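Local atomic coordinates of putative streptothricin acetyltransferase (Bacillus anthracis, PDB entry 3PP9), a protein that binds acetyl coenzyme A and, as a putative streptothricin acetyltransferase of the GNAT family, probably transfers the acetyl group to that antibiotic. Residues 18-22 with 87-91; 24-29 with 52-58; 75-79 with 90-95; 157-163 with 177-183. One frame throughout, in Å; residues are numbered along the deposited sequence. Where two conformers were deposited one is given.

Contact 1 (18-22 with 87-91); sequences NFPEI and IIGFI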
# COMPACT_ATOMS: atom_id res chain seq x y z
N ASN A 18 15.94 22.52 17.19
CA ASN A 18 16.71 21.83 18.23
C ASN A 18 16.78 20.35 17.87
O ASN A 18 17.18 19.50 18.68
CB ASN A 18 15.98 21.91 19.58
CG ASN A 18 15.72 23.33 20.04
OD1 ASN A 18 16.38 24.28 19.61
ND2 ASN A 18 14.75 23.48 20.95
N PHE A 19 16.39 20.03 16.64
CA PHE A 19 16.32 18.68 16.21
C PHE A 19 17.69 18.29 15.67
O PHE A 19 18.15 18.82 14.65
CB PHE A 19 15.21 18.55 15.17
CG PHE A 19 14.51 17.24 15.22
CD1 PHE A 19 13.19 17.17 15.62
CD2 PHE A 19 15.19 16.07 14.95
CE1 PHE A 19 12.55 15.97 15.68
CE2 PHE A 19 14.54 14.87 15.02
CZ PHE A 19 13.22 14.82 15.39
N PRO A 20 18.38 17.39 16.37
CA PRO A 20 19.72 16.99 15.99
C PRO A 20 19.77 15.97 14.87
O PRO A 20 18.72 15.45 14.45
CB PRO A 20 20.23 16.34 17.27
CG PRO A 20 19.02 15.64 17.81
CD PRO A 20 17.84 16.51 17.42
N GLU A 21 20.98 15.74 14.37
CA GLU A 21 21.22 14.73 13.34
C GLU A 21 21.04 13.42 14.08
O GLU A 21 21.67 13.20 15.11
CB GLU A 21 22.65 14.79 12.78
CG GLU A 21 23.00 16.02 11.96
CD GLU A 21 24.45 16.06 11.48
OE1 GLU A 21 25.26 15.19 11.88
OE2 GLU A 21 24.79 16.99 10.71
N ILE A 22 20.16 12.58 13.58
CA ILE A 22 19.91 11.30 14.20
C ILE A 22 20.38 10.26 13.21
O ILE A 22 20.03 10.34 12.04
CB ILE A 22 18.44 11.17 14.55
CG1 ILE A 22 18.14 12.10 15.73
CG2 ILE A 22 18.08 9.74 14.88
CD1 ILE A 22 16.72 12.20 16.09
N ILE A 87 17.11 14.92 21.72
CA ILE A 87 16.20 14.04 21.02
C ILE A 87 17.05 12.86 20.52
O ILE A 87 18.02 13.04 19.78
CB ILE A 87 15.53 14.75 19.83
CG1 ILE A 87 14.65 15.89 20.34
CG2 ILE A 87 14.72 13.74 18.97
CD1 ILE A 87 14.13 16.83 19.25
N ILE A 88 16.71 11.65 20.97
CA ILE A 88 17.45 10.43 20.59
C ILE A 88 16.63 9.45 19.75
O ILE A 88 17.11 8.36 19.40
CB ILE A 88 18.01 9.70 21.83
CG1 ILE A 88 16.88 9.13 22.70
CG2 ILE A 88 18.95 10.64 22.60
CD1 ILE A 88 17.35 8.15 23.80
N GLY A 89 15.38 9.80 19.46
CA GLY A 89 14.54 8.93 18.64
C GLY A 89 13.19 9.56 18.40
O GLY A 89 12.87 10.56 19.02
N PHE A 90 12.43 9.01 17.46
CA PHE A 90 11.13 9.56 17.15
C PHE A 90 10.29 8.53 16.39
O PHE A 90 10.80 7.52 15.91
CB PHE A 90 11.26 10.86 16.33
CG PHE A 90 11.94 10.68 15.02
CD1 PHE A 90 13.30 10.87 14.89
CD2 PHE A 90 11.23 10.30 13.90
CE1 PHE A 90 13.93 10.68 13.67
CE2 PHE A 90 11.86 10.11 12.67
CZ PHE A 90 13.21 10.29 12.57
N ILE A 91 8.98 8.76 16.38
CA ILE A 91 8.06 7.92 15.64
C ILE A 91 7.08 8.84 14.90
O ILE A 91 6.60 9.83 15.48
CB ILE A 91 7.36 6.85 16.53
CG1 ILE A 91 6.61 5.84 15.68
CG2 ILE A 91 6.46 7.53 17.58
CD1 ILE A 91 6.16 4.61 16.47
O HOH W 1 17.30 17.92 21.25

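Contact 2 (24-29 with 52-58); sequences DSFIVN and SYEKSYL. With ACO (acetyl coenzyme *a), chain D.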
# COMPACT_ATOMS: atom_id res chain seq x y z
N ASP A 24 19.99 7.13 11.50
CA ASP A 24 18.97 6.10 11.24
C ASP A 24 19.53 4.98 10.39
O ASP A 24 18.76 4.16 9.87
CB ASP A 24 17.66 6.64 10.60
CG ASP A 24 17.82 7.06 9.13
OD1 ASP A 24 18.95 7.10 8.62
OD2 ASP A 24 16.78 7.35 8.48
N SER A 25 20.85 4.92 10.23
CA SER A 25 21.43 3.84 9.44
C SER A 25 21.43 2.55 10.23
O SER A 25 21.40 2.54 11.47
CB SER A 25 22.86 4.18 8.98
OG SER A 25 23.79 4.23 10.05
N PHE A 26 21.47 1.44 9.50
CA PHE A 26 21.50 0.13 10.10
C PHE A 26 22.26 -0.82 9.21
O PHE A 26 22.52 -0.53 8.04
CB PHE A 26 20.10 -0.40 10.41
CG PHE A 26 19.22 -0.51 9.22
CD1 PHE A 26 18.48 0.59 8.79
CD2 PHE A 26 19.07 -1.71 8.55
CE1 PHE A 26 17.63 0.51 7.70
CE2 PHE A 26 18.22 -1.80 7.45
CZ PHE A 26 17.51 -0.69 7.03
N ILE A 27 22.67 -1.94 9.78
CA ILE A 27 23.43 -2.95 9.05
C ILE A 27 22.52 -4.09 8.61
O ILE A 27 21.86 -4.71 9.44
CB ILE A 27 24.50 -3.58 9.95
CG1 ILE A 27 25.42 -2.52 10.54
CG2 ILE A 27 25.29 -4.65 9.17
CD1 ILE A 27 26.40 -3.09 11.55
N VAL A 28 22.52 -4.35 7.30
CA VAL A 28 21.76 -5.42 6.70
C VAL A 28 22.72 -6.60 6.79
O VAL A 28 23.82 -6.53 6.25
CB VAL A 28 21.44 -5.16 5.23
CG1 VAL A 28 20.89 -6.45 4.56
CG2 VAL A 28 20.41 -4.02 5.12
N ASN A 29 22.33 -7.67 7.50
CA ASN A 29 23.18 -8.85 7.61
C ASN A 29 22.47 -10.14 7.25
O ASN A 29 23.09 -11.21 7.24
CB ASN A 29 23.77 -8.97 9.02
CG ASN A 29 22.72 -8.98 10.10
OD1 ASN A 29 21.51 -9.03 9.84
ND2 ASN A 29 23.17 -8.89 11.35
N SER A 52 27.00 -8.50 4.30
CA SER A 52 26.56 -7.32 5.01
C SER A 52 26.87 -5.98 4.38
O SER A 52 27.85 -5.83 3.62
CB SER A 52 27.12 -7.34 6.44
OG SER A 52 26.78 -8.54 7.12
N TYR A 53 26.01 -5.02 4.67
CA TYR A 53 26.16 -3.67 4.20
C TYR A 53 25.35 -2.74 5.08
O TYR A 53 24.48 -3.18 5.83
CB TYR A 53 25.73 -3.53 2.73
CG TYR A 53 24.29 -3.85 2.40
CD1 TYR A 53 23.32 -2.84 2.29
CD2 TYR A 53 23.89 -5.15 2.16
CE1 TYR A 53 22.02 -3.15 1.95
CE2 TYR A 53 22.60 -5.46 1.82
CZ TYR A 53 21.66 -4.46 1.73
OH TYR A 53 20.38 -4.83 1.40
N GLU A 54 25.67 -1.45 5.02
CA GLU A 54 24.96 -0.44 5.79
C GLU A 54 24.09 0.40 4.88
O GLU A 54 24.45 0.68 3.73
CB GLU A 54 25.90 0.50 6.55
CG GLU A 54 26.46 -0.09 7.81
CD GLU A 54 27.29 0.89 8.61
OE1 GLU A 54 27.30 0.76 9.85
OE2 GLU A 54 27.88 1.82 8.03
N LYS A 55 22.92 0.76 5.38
CA LYS A 55 22.01 1.61 4.63
C LYS A 55 21.24 2.48 5.58
O LYS A 55 21.13 2.18 6.76
CB LYS A 55 21.03 0.81 3.77
CG LYS A 55 20.15 -0.18 4.54
CD LYS A 55 19.01 -0.71 3.68
CE LYS A 55 17.98 0.39 3.36
NZ LYS A 55 16.73 -0.07 2.70
N SER A 56 20.72 3.58 5.06
CA SER A 56 19.93 4.51 5.85
C SER A 56 18.48 4.19 5.55
O SER A 56 18.14 3.84 4.42
CB SER A 56 20.24 5.95 5.45
OG SER A 56 21.61 6.25 5.61
N TYR A 57 17.61 4.28 6.55
CA TYR A 57 16.21 4.00 6.33
C TYR A 57 15.63 5.02 5.34
O TYR A 57 14.92 4.65 4.39
CB TYR A 57 15.44 4.02 7.64
CG TYR A 57 13.98 3.86 7.38
CD1 TYR A 57 13.49 2.69 6.86
CD2 TYR A 57 13.08 4.87 7.68
CE1 TYR A 57 12.15 2.53 6.61
CE2 TYR A 57 11.74 4.72 7.43
CZ TYR A 57 11.28 3.54 6.91
OH TYR A 57 9.94 3.36 6.66
N LEU A 58 15.94 6.29 5.58
CA LEU A 58 15.53 7.41 4.75
C LEU A 58 16.74 7.91 3.96
O LEU A 58 17.15 7.31 2.97
CB LEU A 58 15.01 8.56 5.60
CG LEU A 58 13.79 8.31 6.48
CD1 LEU A 58 13.47 9.60 7.23
CD2 LEU A 58 12.60 7.84 5.67
N1A ACO D . 17.56 -7.93 16.66
C2A ACO D . 16.74 -8.67 17.44
N3A ACO D . 15.89 -8.14 18.32
C4A ACO D . 15.82 -6.79 18.47
C5A ACO D . 16.70 -5.93 17.67
C6A ACO D . 17.61 -6.59 16.74
N6A ACO D . 18.43 -5.83 15.98
N7A ACO D . 16.45 -4.66 18.02
C8A ACO D . 15.49 -4.70 18.97
N9A ACO D . 15.12 -5.96 19.23
C1B ACO D . 14.15 -6.42 20.24
C2B ACO D . 14.79 -6.20 21.61
O2B ACO D . 15.65 -7.26 22.05
C3B ACO D . 13.61 -6.02 22.52
O3B ACO D . 13.14 -7.29 22.94
P3B ACO D . 12.65 -7.59 24.44
O7A ACO D . 11.45 -6.69 24.63
O8A ACO D . 13.85 -7.23 25.27
O9A ACO D . 12.32 -9.07 24.36
C4B ACO D . 12.57 -5.37 21.62
O4B ACO D . 12.93 -5.67 20.26
C5B ACO D . 12.51 -3.86 21.84
O5B ACO D . 13.74 -3.29 21.37
P1A ACO D . 14.11 -1.77 21.69
O1A ACO D . 15.42 -1.73 22.46
O2A ACO D . 12.89 -1.13 22.29
O3A ACO D . 14.35 -1.23 20.19
P2A ACO D . 15.24 0.02 19.74
O4A ACO D . 16.58 -0.57 19.38
O5A ACO D . 15.18 1.16 20.72
O6A ACO D . 14.48 0.54 18.42
CBP ACO D . 14.36 0.38 16.02
CCP ACO D . 14.15 -0.33 17.35
CDP ACO D . 13.87 -0.52 14.90
CEP ACO D . 13.57 1.69 16.02
CAP ACO D . 15.85 0.70 15.83
OAP ACO D . 16.58 -0.54 15.60
C9P ACO D . 16.14 1.60 14.66
O9P ACO D . 15.99 2.79 14.73
N8P ACO D . 16.58 1.05 13.52
C7P ACO D . 16.95 1.84 12.34
C6P ACO D . 15.78 2.50 11.67
C5P ACO D . 14.78 1.45 11.28
O5P ACO D . 15.12 0.39 10.80
N4P ACO D . 13.51 1.74 11.48
C3P ACO D . 12.42 0.85 11.15
C2P ACO D . 12.16 1.00 9.65
S1P ACO D . 10.54 0.42 9.19
C ACO D . 9.55 1.71 9.65
O ACO D . 10.03 2.69 10.19
CH3 ACO D . 8.09 1.61 9.41

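Contact 3 (75-79 with 90-95); sequences NQIIY and FIVLKK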
# COMPACT_ATOMS: atom_id res chain seq x y z
N ASN A 75 -5.04 13.88 12.26
CA ASN A 75 -4.80 12.46 11.99
C ASN A 75 -3.38 12.02 11.77
O ASN A 75 -3.14 10.95 11.21
CB ASN A 75 -5.66 11.99 10.81
CG ASN A 75 -7.13 12.04 11.11
OD1 ASN A 75 -7.56 11.99 12.26
ND2 ASN A 75 -7.93 12.10 10.05
N GLN A 76 -2.43 12.86 12.14
CA GLN A 76 -1.03 12.46 12.02
C GLN A 76 -0.27 13.18 13.14
O GLN A 76 -0.72 14.21 13.64
CB GLN A 76 -0.46 12.62 10.60
CG GLN A 76 -0.20 13.99 10.09
CD GLN A 76 0.32 13.97 8.65
OE1 GLN A 76 0.12 12.99 7.91
NE2 GLN A 76 0.99 15.04 8.24
N ILE A 77 0.84 12.60 13.56
CA ILE A 77 1.60 13.15 14.66
C ILE A 77 2.99 12.55 14.71
O ILE A 77 3.23 11.51 14.11
CB ILE A 77 0.87 12.75 16.00
CG1 ILE A 77 1.38 13.49 17.23
CG2 ILE A 77 0.95 11.24 16.25
CD1 ILE A 77 0.40 13.31 18.45
N ILE A 78 3.89 13.27 15.38
CA ILE A 78 5.24 12.77 15.66
C ILE A 78 5.48 12.81 17.17
O ILE A 78 5.11 13.80 17.84
CB ILE A 78 6.35 13.57 14.94
CG1 ILE A 78 6.27 13.27 13.45
CG2 ILE A 78 7.73 13.19 15.48
CD1 ILE A 78 7.23 14.07 12.55
N TYR A 79 6.00 11.72 17.71
CA TYR A 79 6.41 11.70 19.10
C TYR A 79 7.92 11.61 19.10
O TYR A 79 8.50 10.88 18.30
CB TYR A 79 5.84 10.54 19.90
CG TYR A 79 4.36 10.65 20.15
CD1 TYR A 79 3.88 11.42 21.19
CD2 TYR A 79 3.46 9.96 19.37
CE1 TYR A 79 2.52 11.54 21.42
CE2 TYR A 79 2.10 10.04 19.62
CZ TYR A 79 1.64 10.83 20.64
OH TYR A 79 0.27 10.91 20.88
N PHE A 90 12.43 9.01 17.46
CA PHE A 90 11.13 9.56 17.15
C PHE A 90 10.29 8.53 16.39
O PHE A 90 10.80 7.52 15.91
CB PHE A 90 11.26 10.86 16.33
CG PHE A 90 11.94 10.68 15.02
CD1 PHE A 90 13.30 10.87 14.89
CD2 PHE A 90 11.23 10.30 13.90
CE1 PHE A 90 13.93 10.68 13.67
CE2 PHE A 90 11.86 10.11 12.67
CZ PHE A 90 13.21 10.29 12.57
N ILE A 91 8.98 8.76 16.38
CA ILE A 91 8.06 7.92 15.64
C ILE A 91 7.08 8.84 14.90
O ILE A 91 6.60 9.83 15.48
CB ILE A 91 7.36 6.85 16.53
CG1 ILE A 91 6.61 5.84 15.68
CG2 ILE A 91 6.46 7.53 17.58
CD1 ILE A 91 6.16 4.61 16.47
N VAL A 92 6.85 8.52 13.62
CA VAL A 92 5.99 9.29 12.72
C VAL A 92 4.75 8.44 12.44
O VAL A 92 4.85 7.32 11.94
CB VAL A 92 6.72 9.61 11.41
CG1 VAL A 92 5.88 10.54 10.53
CG2 VAL A 92 8.10 10.28 11.67
N LEU A 93 3.57 8.99 12.73
CA LEU A 93 2.33 8.26 12.57
C LEU A 93 1.26 8.99 11.77
O LEU A 93 1.19 10.22 11.81
CB LEU A 93 1.73 8.09 13.98
CG LEU A 93 2.60 7.35 14.99
CD1 LEU A 93 2.07 7.50 16.39
CD2 LEU A 93 2.72 5.90 14.62
N LYS A 94 0.43 8.23 11.07
CA LYS A 94 -0.71 8.81 10.35
C LYS A 94 -1.86 7.83 10.51
O LYS A 94 -1.68 6.70 11.00
CB LYS A 94 -0.48 8.95 8.85
CG LYS A 94 -0.47 7.66 8.09
CD LYS A 94 -0.50 7.89 6.59
CE LYS A 94 -0.51 6.57 5.83
NZ LYS A 94 -0.54 6.76 4.35
N LYS A 95 -3.07 8.28 10.19
CA LYS A 95 -4.23 7.39 10.19
C LYS A 95 -4.36 6.93 8.75
O LYS A 95 -4.42 7.74 7.84
CB LYS A 95 -5.48 8.12 10.66
CG LYS A 95 -6.68 7.21 10.72
CD LYS A 95 -7.87 8.01 11.17
CE LYS A 95 -9.11 7.18 11.29
NZ LYS A 95 -10.24 8.03 11.80
O HOH W 2 -3.88 10.52 7.91

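Contact 4 (157-163 with 177-183); sequences FVIGGFD and VAIYWYL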
# COMPACT_ATOMS: atom_id res chain seq x y z
N PHE A 157 3.51 -7.54 16.84
CA PHE A 157 3.05 -7.46 15.47
C PHE A 157 3.18 -8.81 14.77
O PHE A 157 4.03 -9.63 15.11
CB PHE A 157 3.89 -6.45 14.67
CG PHE A 157 3.67 -5.00 15.06
CD1 PHE A 157 4.26 -4.44 16.19
CD2 PHE A 157 2.92 -4.17 14.24
CE1 PHE A 157 4.07 -3.10 16.51
CE2 PHE A 157 2.74 -2.84 14.55
CZ PHE A 157 3.31 -2.29 15.69
N VAL A 158 2.30 -9.03 13.79
CA VAL A 158 2.31 -10.24 12.99
C VAL A 158 2.32 -9.85 11.51
O VAL A 158 1.86 -8.77 11.14
CB VAL A 158 1.11 -11.14 13.28
CG1 VAL A 158 1.13 -11.56 14.75
CG2 VAL A 158 -0.16 -10.44 12.95
N ILE A 159 2.88 -10.71 10.68
CA ILE A 159 2.92 -10.44 9.24
C ILE A 159 1.55 -10.73 8.63
O ILE A 159 1.01 -11.84 8.77
CB ILE A 159 3.95 -11.30 8.54
CG1 ILE A 159 5.35 -10.99 9.08
CG2 ILE A 159 3.90 -11.01 7.04
CD1 ILE A 159 6.43 -11.85 8.48
N GLY A 160 1.00 -9.73 7.94
CA GLY A 160 -0.28 -9.87 7.28
C GLY A 160 -0.20 -9.94 5.77
O GLY A 160 -1.15 -10.36 5.12
N GLY A 161 0.93 -9.55 5.20
CA GLY A 161 1.08 -9.58 3.76
C GLY A 161 2.49 -9.28 3.31
O GLY A 161 3.34 -8.94 4.13
N PHE A 162 2.72 -9.41 2.02
CA PHE A 162 4.04 -9.15 1.45
C PHE A 162 3.89 -8.86 -0.03
O PHE A 162 2.84 -9.14 -0.62
CB PHE A 162 5.07 -10.25 1.78
CG PHE A 162 4.66 -11.65 1.44
CD1 PHE A 162 4.74 -12.13 0.15
CD2 PHE A 162 4.32 -12.54 2.46
CE1 PHE A 162 4.41 -13.46 -0.14
CE2 PHE A 162 3.98 -13.86 2.19
CZ PHE A 162 4.03 -14.32 0.90
N ASP A 163 4.93 -8.30 -0.63
CA ASP A 163 4.87 -7.96 -2.03
C ASP A 163 6.27 -8.07 -2.65
O ASP A 163 7.20 -7.37 -2.24
CB ASP A 163 4.28 -6.57 -2.20
CG ASP A 163 3.92 -6.26 -3.62
OD1 ASP A 163 4.79 -6.46 -4.50
OD2 ASP A 163 2.78 -5.77 -3.84
N VAL A 177 11.77 -7.38 -0.87
CA VAL A 177 10.36 -7.75 -0.65
C VAL A 177 9.77 -6.88 0.45
O VAL A 177 10.39 -6.69 1.50
CB VAL A 177 10.24 -9.23 -0.21
CG1 VAL A 177 8.78 -9.66 -0.04
CG2 VAL A 177 10.96 -10.18 -1.22
N ALA A 178 8.59 -6.32 0.20
CA ALA A 178 7.89 -5.52 1.20
C ALA A 178 7.13 -6.47 2.11
O ALA A 178 6.51 -7.44 1.64
CB ALA A 178 6.87 -4.59 0.51
N ILE A 179 7.20 -6.22 3.42
CA ILE A 179 6.52 -7.02 4.42
C ILE A 179 5.60 -6.08 5.21
O ILE A 179 6.04 -5.04 5.69
CB ILE A 179 7.47 -7.75 5.37
CG1 ILE A 179 8.45 -8.62 4.58
CG2 ILE A 179 6.68 -8.60 6.36
CD1 ILE A 179 9.45 -9.39 5.46
N TYR A 180 4.34 -6.47 5.32
CA TYR A 180 3.34 -5.65 6.05
C TYR A 180 3.02 -6.28 7.41
O TYR A 180 2.60 -7.44 7.48
CB TYR A 180 2.12 -5.45 5.15
CG TYR A 180 2.56 -4.85 3.84
CD1 TYR A 180 2.71 -3.48 3.69
CD2 TYR A 180 2.88 -5.66 2.76
CE1 TYR A 180 3.15 -2.94 2.47
CE2 TYR A 180 3.30 -5.12 1.56
CZ TYR A 180 3.44 -3.78 1.43
OH TYR A 180 3.87 -3.29 0.21
N TRP A 181 3.24 -5.50 8.47
CA TRP A 181 3.08 -5.95 9.86
C TRP A 181 1.91 -5.26 10.50
O TRP A 181 1.70 -4.07 10.27
CB TRP A 181 4.34 -5.64 10.66
CG TRP A 181 5.58 -6.39 10.26
CD1 TRP A 181 6.47 -6.03 9.29
CD2 TRP A 181 6.09 -7.58 10.86
NE1 TRP A 181 7.50 -6.95 9.24
CE2 TRP A 181 7.29 -7.90 10.20
CE3 TRP A 181 5.65 -8.41 11.90
CZ2 TRP A 181 8.04 -9.03 10.54
CZ3 TRP A 181 6.39 -9.51 12.24
CH2 TRP A 181 7.59 -9.82 11.55
N TYR A 182 1.19 -6.01 11.33
CA TYR A 182 -0.02 -5.56 11.98
C TYR A 182 -0.11 -5.91 13.45
O TYR A 182 0.25 -7.01 13.85
CB TYR A 182 -1.23 -6.26 11.30
CG TYR A 182 -1.37 -5.87 9.85
CD1 TYR A 182 -2.19 -4.82 9.47
CD2 TYR A 182 -0.63 -6.51 8.87
CE1 TYR A 182 -2.27 -4.43 8.13
CE2 TYR A 182 -0.71 -6.10 7.53
CZ TYR A 182 -1.56 -5.09 7.18
OH TYR A 182 -1.59 -4.69 5.85
N LEU A 183 -0.62 -4.97 14.24
CA LEU A 183 -0.87 -5.20 15.67
C LEU A 183 -2.31 -4.77 15.88
O LEU A 183 -2.60 -3.59 15.82
CB LEU A 183 0.04 -4.38 16.56
CG LEU A 183 -0.13 -4.55 18.08
CD1 LEU A 183 0.20 -5.95 18.49
CD2 LEU A 183 0.77 -3.58 18.81

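Contact 1 (18-22 with 87-91)
I87 meets F19, P20 and I22 with three different parts of its side chain, and this is where the loop 18-22 packs most closely on the strand 87-91. Its CD1 methyl sits over one face of the F19 ring, 4.0 Å from the ring centroid and displaced toward the rim, as a CH-pi contact. CB lies 3.8 Å from P20 CD, and the branch methyl CG2 reaches I22 CD1, also at 3.8 Å. The torsions make this division possible: with chi1 at -65°, CG2 is anti to the backbone N and CG1 anti to the carbonyl carbon, which sends the CG1 arm to F19 and CG2 to I22. The far end of the F19 ring comes to F90 in an offset edge-to-face pair, planes at 70°, with F19 CZ 4.0 Å from F90 CD1. I22 CD1 closes the group from the edge of the F90 ring, near its plane, 3.9 Å from F90 CD1. The N18 end is looser and wetter. No direct hydrogen bond joins the segments; instead one water donates to N18 O and accepts from I87 N, at 3.0 Å from each, bridging two backbones too far apart to bond. The N18 side chain leads away from the strand, and E21 points outward. The contact thus lays an irregular loop, which runs from strand 7-10 to strand 25-36, against the central sheet by apolar side chains. F19 and I87 also touch I80 on strand 76-83, F19 stacks on Y67, and I22 and F90 rest on T107 of strand 101-108.

Contact 2 (24-29 with 52-58)
F26 and K55 exchange both backbone hydrogen bonds of an antiparallel pair, F26 N to K55 O at 2.9 Å and K55 N to F26 O at 3.0 Å. V28 and Y53 repeat the arrangement, V28 N giving the shorter bond, 2.7 Å to Y53 O. Between these pairs I27 stands opposite E54 without such bonds, but I27 CA and E54 CA each direct a C-H at a carbonyl oxygen already engaged, Y53 O and F26 O. Past the ladder a side chain takes over: D24 OD2 accepts from L58 N at 3.2 Å, with the donor above the carboxylate plane. Other polar ends find partners beyond the two segments: S25 OG bonds D23 OD1, Y53 OH bonds N144 ND2 and Y57 OH bonds E104 O. K55 CG covers one face of the F26 ring, while V28 CB sits 3.7 Å from the centroid of Y53. D24, F26 and Y57 belong to the acetyl coenzyme A pocket; Y57 CG, anti to the backbone N (chi1 174°), carries its ring to the cofactor, whose C2P lies over one face, 3.4 Å from Y57 CE1. The contact forms one end of the two-stranded hairpin 25-36/43-56, with Y57 and D24 touching strand 101-108 of the main sheet.

Contact 3 (75-79 with 90-95)
Four backbone hydrogen bonds zip I77 to L93 and Y79 to I91, each residue donating its N-H and accepting at its O. The I77-L93 pair is uneven: L93 N approaches I77 O almost head-on at 2.9 Å, whereas I77 N meets L93 O at 3.0 Å with the donor tilted 29° from the carbonyl plane. At the outer end K95 N makes only a weak, bent bond to N75 O, and a water there donates to K95 O at 2.8 Å. Outward from this ladder the packing splits between two faces. On one, I77 CG2 lies 3.9 Å from L93 CD1, and L93 CD1 also reaches the edge of the Y79 ring, 4.1 Å from Y79 CD2. I91 CG2 meets Y79 CB at 3.9 Å; chi1 of -169° in I91 sends CG1 off beside the carbonyl carbon and leaves this methyl to the contact. On the other face the I78 and V92 side chains lie side by side, I78 CG1 3.9 Å from V92 CG2. The segments are the two arms of an antiparallel hairpin within the GNAT sheet. Helix 117-131 packs on the face of I77, Y79 and L93 through Q124, A125 and W128, Y67 and Y70 lie on the I78 side, and strands 7-10 and 101-108 flank the pair.

Contact 4 (157-163 with 177-183)
Strands 158-163 and 178-183 pair antiparallel at the margin of the main sheet within this chain, in a contact that is largely buried and notably aromatic. I159 CG1 sits over one face of the six-membered ring of W181, 3.5 Å from its centroid and 8° off the normal, while F157 CB touches the same indole from its CE3 side at 3.8 Å. At the end of the pair L183 CB covers the centre of the F157 ring, 3.7 Å from the centroid. The torsion of F157 (chi1 -70°), with CG beside its own backbone N, lets this ring lie across L183. Backbone bonds run V158 with Y182 in both directions, then shift: G160 N donates to Y180 O at 2.8 Å, and Y180 N returns to G161 O at 2.9 Å. Two residues therefore face Y180, a classic beta bulge. The absence of a side chain at G160 leaves room for the Y182 ring, whose CD2 edge comes 3.7 Å from G160 N. After the bulge D163 and A178 resume the regular pairing. Across the register shift I159 CG2 reaches I179 CG2 at 3.7 Å. Strand 136-142 flanks 177-183. Beyond 157-163 the sheet continues into the second subunit, where G161, F162 and D163 join an antiparallel ladder; D163 OD2 bonds Y182 OH of that subunit, and Y182 OH bonds its D163 in return.

Contacts 3 and 4 are buried strand pairs in the seven-stranded sheet, about 19 Å apart between centres; contact 1 is partly buried and contact 2 lies at the surface. Contacts 1 and 3 share F90 and I91 of strand 86-95: the first packs a loop on it by apolar side chains and one water, the second pairs it by backbone bonds. Contact 2 belongs to the separate hairpin 25-36/43-56 and adds a backbone N-H to carboxylate bond between its two segments, and direct cofactor contacts. Contact 3 is mostly aliphatic, contact 4 richer in aromatics, bulged and extended by the second subunit. Contacts 1 and 4 stand on opposite sides of the chain's centre.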